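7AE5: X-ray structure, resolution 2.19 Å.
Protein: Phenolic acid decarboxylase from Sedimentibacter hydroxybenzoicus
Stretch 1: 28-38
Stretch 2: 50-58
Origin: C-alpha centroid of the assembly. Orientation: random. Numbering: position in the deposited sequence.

Stretch 1 (28-38) VNPEPDIAAAG
Stretch 2 (50-58) AVFFEKIKG

Stretches 28-38 and 50-58 of one phenolic acid decarboxylase chain bury 474 Å² between them, joined by a short backbone bridge and by apolar side-chain packing. In the backbone, Val28 and Asn29 are extended, Pro30 turns at -62/-45 and Glu31 is extended again (-126/141); the peptide before Pro32 is cis, and Pro32 stands at the N-cap position, right before a helix that begins at Asp33 and runs past Gly38. Strand residues 50-53 run nearly antiparallel to this helix (161° between N-to-C directions, axes 9.5 Å apart at closest approach). Hydrogen bonding across the stretches centres on extended Val28 (phi/psi -118/162), which forms a single beta bridge with Ile56 (-122/130), CA to CA 5.1 Å. Val28 N donates to Lys55 O (3.1 Å, 160°) and Lys57 N donates to Val28 O (2.9 Å, 164°), so both backbone polar groups of Val28, N and O, are paired in nearly straight bonds; Ile56 CA adds a CA-H...O contact to Val28 O at 3.5 Å. Within the first stretch, Asn29 N donates to Asp33 OD2 (2.8 Å), tying the loop to the first helical turn, while Ala36 N to Pro32 O and Ala37 N to Asp33 O (both 2.9 Å) build the helix. Aromatic contacts gather round Phe53 (chi1 m, chi2 86°), whose CA-to-CB bond points toward the first stretch. Ile34 (m, t) lays CG1 over one ring face, 4.2 Å from the centroid of the Phe53 ring and 2° off its normal, a CH-pi contact. Ala37 CB meets the ring edge at Phe53 CZ, 3.4 Å; Val28 CG2 (chi1 m) lies obliquely, 3.5 Å from Phe53 CD2. Among aliphatic contacts, Ile56 (chi1 m, chi2 101°, between wells) places CG1 4.0 Å from Ile34 CD1 and CG2 4.4 Å from Pro30 CD. Ala37 CB also reaches Val51 CG1 (chi1 t) at 4.4 Å. Lys57 (t, t, 121°, t) passes its CD 3.4 Å from Asn29 OD1.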

# COMPACT_ATOMS: atom_id res chain seq x y z
N VAL C 28 27.32 14.94 -49.23
CA VAL C 28 26.56 13.87 -48.61
C VAL C 28 25.20 13.77 -49.30
O VAL C 28 24.76 14.69 -49.99
CB VAL C 28 26.38 14.08 -47.09
CG1 VAL C 28 27.69 13.82 -46.36
CG2 VAL C 28 25.87 15.49 -46.82
N ASN C 29 24.56 12.63 -49.10
CA ASN C 29 23.19 12.46 -49.57
C ASN C 29 22.22 13.14 -48.61
O ASN C 29 22.54 13.32 -47.43
CB ASN C 29 22.85 10.98 -49.69
CG ASN C 29 23.34 10.37 -50.99
OD1 ASN C 29 23.43 11.05 -52.01
ND2 ASN C 29 23.67 9.09 -50.95
N PRO C 30 21.04 13.53 -49.08
CA PRO C 30 20.04 14.07 -48.15
C PRO C 30 19.60 13.05 -47.11
O PRO C 30 19.52 13.38 -45.92
CB PRO C 30 18.89 14.49 -49.08
CG PRO C 30 19.09 13.68 -50.32
CD PRO C 30 20.57 13.56 -50.48
N GLU C 31 19.32 11.82 -47.53
CA GLU C 31 18.97 10.74 -46.62
C GLU C 31 19.88 9.55 -46.87
O GLU C 31 20.21 9.25 -48.03
CB GLU C 31 17.51 10.31 -46.78
CG GLU C 31 16.49 11.44 -46.75
CD GLU C 31 16.37 12.16 -48.07
OE1 GLU C 31 15.82 13.28 -48.09
OE2 GLU C 31 16.83 11.62 -49.10
N PRO C 32 20.31 8.85 -45.81
CA PRO C 32 19.99 9.21 -44.43
C PRO C 32 21.12 9.98 -43.76
O PRO C 32 21.19 10.00 -42.53
CB PRO C 32 19.79 7.85 -43.77
CG PRO C 32 20.78 6.96 -44.49
CD PRO C 32 20.97 7.53 -45.89
N ASP C 33 21.98 10.62 -44.56
CA ASP C 33 23.23 11.16 -44.03
C ASP C 33 23.00 12.26 -43.01
O ASP C 33 23.52 12.21 -41.89
CB ASP C 33 24.10 11.68 -45.18
CG ASP C 33 24.78 10.56 -45.95
OD1 ASP C 33 24.94 9.46 -45.38
OD2 ASP C 33 25.15 10.78 -47.12
N ILE C 34 22.22 13.29 -43.38
CA ILE C 34 22.10 14.47 -42.52
C ILE C 34 21.46 14.11 -41.19
O ILE C 34 21.90 14.55 -40.13
CB ILE C 34 21.32 15.58 -43.25
CG1 ILE C 34 22.09 16.06 -44.48
CG2 ILE C 34 21.07 16.75 -42.31
CD1 ILE C 34 21.29 16.98 -45.37
N ALA C 35 20.40 13.30 -41.22
CA ALA C 35 19.74 12.89 -39.99
C ALA C 35 20.64 11.99 -39.15
O ALA C 35 20.72 12.14 -37.93
CB ALA C 35 18.42 12.19 -40.30
N ALA C 36 21.32 11.04 -39.80
CA ALA C 36 22.22 10.15 -39.06
C ALA C 36 23.36 10.91 -38.41
O ALA C 36 23.83 10.53 -37.34
CB ALA C 36 22.77 9.06 -39.99
N ALA C 37 23.81 12.00 -39.04
CA ALA C 37 24.83 12.83 -38.42
C ALA C 37 24.27 13.59 -37.22
O ALA C 37 24.94 13.71 -36.19
CB ALA C 37 25.42 13.80 -39.45
N GLY C 38 23.04 14.10 -37.34
CA GLY C 38 22.40 14.73 -36.20
C GLY C 38 22.23 13.77 -35.04
O GLY C 38 22.46 14.12 -33.88
N ALA C 50 27.83 21.11 -33.16
CA ALA C 50 26.98 21.27 -34.32
C ALA C 50 27.71 20.73 -35.55
O ALA C 50 28.94 20.69 -35.59
CB ALA C 50 26.61 22.74 -34.53
N VAL C 51 26.94 20.29 -36.54
CA VAL C 51 27.49 19.68 -37.74
C VAL C 51 27.05 20.50 -38.94
O VAL C 51 25.85 20.73 -39.14
CB VAL C 51 27.05 18.21 -37.87
CG1 VAL C 51 27.60 17.61 -39.15
CG2 VAL C 51 27.53 17.41 -36.67
N PHE C 52 28.02 20.93 -39.74
CA PHE C 52 27.79 21.82 -40.87
C PHE C 52 28.10 21.07 -42.16
O PHE C 52 29.22 20.60 -42.35
CB PHE C 52 28.66 23.08 -40.75
CG PHE C 52 28.31 24.17 -41.72
CD1 PHE C 52 28.88 24.21 -42.98
CD2 PHE C 52 27.41 25.16 -41.36
CE1 PHE C 52 28.56 25.22 -43.87
CE2 PHE C 52 27.09 26.17 -42.25
CZ PHE C 52 27.66 26.20 -43.50
N PHE C 53 27.11 20.97 -43.04
CA PHE C 53 27.26 20.30 -44.33
C PHE C 53 27.39 21.35 -45.42
O PHE C 53 26.44 22.11 -45.67
CB PHE C 53 26.07 19.38 -44.61
CG PHE C 53 25.85 18.33 -43.57
CD1 PHE C 53 25.10 18.59 -42.44
CD2 PHE C 53 26.40 17.06 -43.73
CE1 PHE C 53 24.90 17.62 -41.49
CE2 PHE C 53 26.20 16.09 -42.78
CZ PHE C 53 25.45 16.37 -41.66
N GLU C 54 28.54 21.38 -46.08
CA GLU C 54 28.76 22.37 -47.13
C GLU C 54 28.15 21.93 -48.46
O GLU C 54 27.75 22.78 -49.26
CB GLU C 54 30.25 22.64 -47.30
N LYS C 55 28.07 20.62 -48.71
CA LYS C 55 27.63 20.10 -50.00
C LYS C 55 26.63 18.98 -49.78
O LYS C 55 26.95 17.97 -49.15
CB LYS C 55 28.82 19.60 -50.83
N ILE C 56 25.41 19.16 -50.30
CA ILE C 56 24.37 18.14 -50.28
C ILE C 56 23.96 17.86 -51.72
O ILE C 56 23.69 18.80 -52.48
CB ILE C 56 23.16 18.58 -49.43
CG1 ILE C 56 23.59 18.90 -48.00
CG2 ILE C 56 22.09 17.50 -49.43
CD1 ILE C 56 23.73 20.38 -47.71
N LYS C 57 23.93 16.58 -52.08
CA LYS C 57 23.73 16.20 -53.47
C LYS C 57 22.39 16.69 -54.00
O LYS C 57 21.34 16.42 -53.41
CB LYS C 57 23.82 14.68 -53.62
CG LYS C 57 23.27 14.16 -54.93
CD LYS C 57 23.21 12.64 -54.97
CE LYS C 57 21.79 12.16 -55.20
NZ LYS C 57 21.74 10.85 -55.92
N GLY C 58 22.43 17.41 -55.12
CA GLY C 58 21.24 17.97 -55.73
C GLY C 58 20.87 19.35 -55.25
O GLY C 58 20.00 19.99 -55.86